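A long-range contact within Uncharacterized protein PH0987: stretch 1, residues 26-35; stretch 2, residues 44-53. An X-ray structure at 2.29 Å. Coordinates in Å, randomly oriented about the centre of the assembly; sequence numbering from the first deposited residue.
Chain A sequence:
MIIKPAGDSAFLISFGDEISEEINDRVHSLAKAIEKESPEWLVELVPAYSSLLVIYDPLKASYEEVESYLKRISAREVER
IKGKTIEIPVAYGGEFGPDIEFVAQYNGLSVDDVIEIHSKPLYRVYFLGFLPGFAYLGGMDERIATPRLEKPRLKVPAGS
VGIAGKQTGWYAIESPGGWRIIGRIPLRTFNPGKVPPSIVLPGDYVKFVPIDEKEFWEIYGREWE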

# COMPACT_ATOMS: atom_id res chain seq x y z
N ARG A 26 0.80 -8.66 -5.51
CA ARG A 26 1.09 -8.44 -6.94
C ARG A 26 1.37 -9.77 -7.70
O ARG A 26 0.76 -10.01 -8.73
N VAL A 27 2.29 -10.58 -7.17
CA VAL A 27 2.63 -11.90 -7.67
C VAL A 27 1.37 -12.68 -7.82
O VAL A 27 1.03 -13.08 -8.94
N HIS A 28 0.64 -12.84 -6.73
CA HIS A 28 -0.58 -13.62 -6.73
C HIS A 28 -1.67 -13.04 -7.71
O HIS A 28 -2.27 -13.78 -8.44
N SER A 29 -1.88 -11.75 -7.72
CA SER A 29 -2.84 -11.08 -8.60
C SER A 29 -2.47 -11.24 -10.07
O SER A 29 -3.32 -11.40 -10.87
N LEU A 30 -1.19 -11.19 -10.38
CA LEU A 30 -0.70 -11.38 -11.69
C LEU A 30 -0.91 -12.82 -12.12
O LEU A 30 -1.29 -13.03 -13.28
N ALA A 31 -0.67 -13.78 -11.25
CA ALA A 31 -0.86 -15.14 -11.61
C ALA A 31 -2.29 -15.41 -11.87
O ALA A 31 -2.62 -16.00 -12.83
N LYS A 32 -3.13 -14.94 -10.99
CA LYS A 32 -4.52 -14.83 -11.26
C LYS A 32 -4.96 -14.16 -12.58
O LYS A 32 -5.93 -14.55 -13.11
N ALA A 33 -4.21 -13.18 -13.10
CA ALA A 33 -4.67 -12.32 -14.21
C ALA A 33 -4.37 -13.25 -15.37
O ALA A 33 -5.17 -13.42 -16.32
N ILE A 34 -3.21 -13.88 -15.31
CA ILE A 34 -2.88 -14.84 -16.32
C ILE A 34 -3.79 -16.01 -16.40
O ILE A 34 -4.07 -16.44 -17.49
N GLU A 35 -4.17 -16.57 -15.26
CA GLU A 35 -5.12 -17.70 -15.18
C GLU A 35 -6.53 -17.30 -15.71
O GLU A 35 -7.30 -18.17 -16.12
N GLU A 44 3.02 -23.83 -16.82
CA GLU A 44 3.09 -23.78 -15.41
C GLU A 44 3.29 -22.30 -14.98
O GLU A 44 3.81 -21.48 -15.74
N LEU A 45 2.84 -22.01 -13.76
CA LEU A 45 3.07 -20.72 -13.10
C LEU A 45 3.57 -21.07 -11.68
O LEU A 45 2.94 -21.81 -10.98
N VAL A 46 4.68 -20.50 -11.27
CA VAL A 46 5.28 -20.83 -9.97
C VAL A 46 5.49 -19.48 -9.35
O VAL A 46 6.41 -18.77 -9.74
N PRO A 47 4.58 -19.05 -8.49
CA PRO A 47 4.80 -17.80 -7.75
C PRO A 47 5.96 -17.96 -6.79
O PRO A 47 6.10 -19.03 -6.27
N ALA A 48 6.77 -16.93 -6.52
CA ALA A 48 7.70 -16.91 -5.38
C ALA A 48 7.41 -15.62 -4.72
O ALA A 48 6.56 -14.89 -5.26
N TYR A 49 8.10 -15.27 -3.62
CA TYR A 49 7.76 -14.08 -2.83
C TYR A 49 7.85 -12.72 -3.52
O TYR A 49 7.14 -11.78 -3.16
N SER A 50 8.80 -12.57 -4.44
CA SER A 50 8.91 -11.37 -5.27
C SER A 50 9.08 -11.73 -6.74
O SER A 50 9.63 -10.97 -7.45
N SER A 51 8.59 -12.88 -7.21
CA SER A 51 8.62 -13.14 -8.65
C SER A 51 7.60 -14.19 -9.11
O SER A 51 7.12 -14.98 -8.30
N LEU A 52 7.32 -14.27 -10.39
CA LEU A 52 6.53 -15.34 -10.93
C LEU A 52 7.16 -15.98 -12.10
O LEU A 52 7.43 -15.36 -13.05
N LEU A 53 7.35 -17.27 -12.01
CA LEU A 53 7.88 -18.04 -13.07
C LEU A 53 6.82 -18.52 -14.01
O LEU A 53 5.82 -19.01 -13.61

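Packing of helix 26-35 against the hairpin formed by residues 44-53 of PH0987. The helix packs along the two strands, its axis 8.5 Å from that of strand 44-48 and 8.2 Å from that of strand 51-53; it runs nearly antiparallel to the first (166°) and at 32° to the second. The hairpin is held by its own backbone: V46 N to L53 O (3.0 Å), L53 N to V46 O (2.9 Å) and A48 N to S51 O (2.7 Å), with a weak return bond from S51 N to A48 O (3.5 Å) across the type I turn A48-S51. No hydrogen bond joins helix to hairpin; the contact, which buries 399 Å² over both sides, is van der Waals packing, mostly of apolar side chains on each other and on turn backbone.

V27 gives up the most surface, 97 Å². Its CA-to-CB bond points toward the hairpin, and with chi1 at t its two methyls reach the turn end. CG1 sits 3.5 Å from P47 CB. Both methyls touch A48 and S51: A48 O is 3.4 Å from CG1 and 3.7 Å from CG2, S51 O 3.6 Å from CG1 and 4.0 Å from CG2. CG2 also comes within 4.1 Å of S50 C and 4.2 Å of Y49 O. The valine thus packs largely on turn backbone, and the side chains of A48, Y49, S50 and S51 all start away from the helix. The carbonyl oxygens near its methyls are van der Waals neighbours, since valine has no polar group to offer them. P47 points toward the helix and supplies the closest side-chain contact, with L52 CB farther off, 4.4 Å from V27 CG1.

L45, covered over 75 Å², fills the other end. It also points toward the helix, in an m,t rotamer that spreads its methyls between three helix residues. CD1 lies 3.7 Å from A31 O, 4.1 Å from A31 CB and 4.1 Å from I34 CG2; CD2 meets I34 CD1 at 4.1 Å. A31 O is already engaged within the helix, accepting from E35 N at 2.9 Å. E35 leaves the helix sideways, but its m,m side chain bends back until OE1 is 3.7 Å from L45 CD1, a contact between carboxylate and methyl without a polar partner across the interface.

L52, with 62 Å² covered, lies between these two groups. Its CA is 6.1 Å from the CA of V27, whereas the CA atoms of A31 and L45 stand 7.0 Å apart. L52 is buried and points toward the helix in a t,p rotamer; both its CD1 (4.1 Å) and its CD2 (4.2 Å) reach A31 CB, and CD2 also meets L30 CG at 4.1 Å and I34 CD1 at 4.3 Å. A31 therefore touches both leucines through its single methyl, and I34 (m,t) reaches both with CD1, and L45 with CG2 as well. L30 (t,p) projects sideways and contributes 15 Å².

The alternation of the strand leaves E44 and V46 pointing away, while H28 and K32 do the same on the helix. The hydroxyls of Y49 and S50 find hydrogen bonds elsewhere in the structure.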

# COMPACT_ATOMS: atom_id res chain seq x y z
CB ARG A 26 2.22 -7.47 -7.15
CG ARG A 26 1.92 -6.03 -6.63
CD ARG A 26 2.97 -5.03 -7.29
NE ARG A 26 2.82 -3.65 -6.75
CZ ARG A 26 2.22 -2.64 -7.40
NH1 ARG A 26 1.72 -2.83 -8.63
NH2 ARG A 26 2.12 -1.42 -6.82
CB VAL A 27 3.65 -12.65 -6.75
CG1 VAL A 27 3.85 -14.07 -7.17
CG2 VAL A 27 4.98 -11.93 -6.74
CB HIS A 28 -1.13 -13.70 -5.31
CG HIS A 28 -2.40 -14.46 -5.21
ND1 HIS A 28 -3.54 -13.92 -4.63
CD2 HIS A 28 -2.70 -15.74 -5.53
CE1 HIS A 28 -4.51 -14.82 -4.67
NE2 HIS A 28 -4.03 -15.93 -5.23
CB SER A 29 -2.84 -9.58 -8.29
OG SER A 29 -3.27 -9.38 -7.01
CB LEU A 30 0.78 -10.99 -11.73
CG LEU A 30 1.60 -11.14 -13.00
CD1 LEU A 30 1.00 -10.66 -14.34
CD2 LEU A 30 2.97 -10.52 -12.79
CB ALA A 31 -0.37 -16.04 -10.57
CB LYS A 32 -5.33 -14.40 -10.04
CG LYS A 32 -5.34 -15.41 -8.90
CD LYS A 32 -6.54 -16.29 -8.83
CE LYS A 32 -6.29 -17.56 -8.09
NZ LYS A 32 -7.48 -18.21 -7.56
CB ALA A 33 -3.82 -11.02 -14.32
CB ILE A 34 -1.42 -15.32 -16.23
CG1 ILE A 34 -0.52 -14.13 -16.52
CG2 ILE A 34 -1.13 -16.47 -17.24
CD1 ILE A 34 0.89 -14.51 -16.17
CB GLU A 35 -5.29 -18.15 -13.72
CG GLU A 35 -4.06 -18.79 -13.07
CD GLU A 35 -3.87 -20.30 -13.36
OE1 GLU A 35 -2.89 -20.89 -12.82
OE2 GLU A 35 -4.68 -20.91 -14.15
CB GLU A 44 4.28 -24.64 -14.94
CG GLU A 44 4.43 -24.76 -13.40
CD GLU A 44 5.12 -26.06 -12.89
OE1 GLU A 44 4.67 -26.53 -11.78
OE2 GLU A 44 6.09 -26.57 -13.53
CB LEU A 45 1.71 -19.93 -13.00
CG LEU A 45 1.12 -19.26 -14.23
CD1 LEU A 45 -0.14 -18.59 -13.82
CD2 LEU A 45 2.08 -18.24 -14.87
CB VAL A 46 6.68 -21.62 -10.13
CG1 VAL A 46 7.13 -22.21 -8.79
CG2 VAL A 46 6.61 -22.75 -11.26
CB PRO A 47 3.46 -17.59 -7.01
CG PRO A 47 2.86 -19.00 -6.85
CD PRO A 47 3.25 -19.65 -8.18
CB ALA A 48 9.23 -17.01 -5.85
CB TYR A 49 8.59 -14.03 -1.53
CG TYR A 49 10.06 -13.69 -1.79
CD1 TYR A 49 10.52 -12.39 -1.61
CD2 TYR A 49 10.99 -14.64 -2.25
CE1 TYR A 49 11.87 -12.06 -1.89
CE2 TYR A 49 12.31 -14.31 -2.53
CZ TYR A 49 12.73 -13.00 -2.32
OH TYR A 49 14.05 -12.61 -2.55
CB SER A 50 10.06 -10.44 -4.83
OG SER A 50 11.29 -11.16 -4.72
CB SER A 51 9.99 -13.61 -9.05
OG SER A 51 10.40 -14.63 -8.16
CB LEU A 52 5.16 -14.85 -11.29
CG LEU A 52 4.19 -15.74 -12.02
CD1 LEU A 52 3.65 -16.72 -11.11
CD2 LEU A 52 3.15 -14.87 -12.49
CB LEU A 53 8.75 -19.16 -12.55
CG LEU A 53 9.55 -19.95 -13.58
CD1 LEU A 53 10.59 -19.17 -14.20
CD2 LEU A 53 10.05 -21.18 -13.02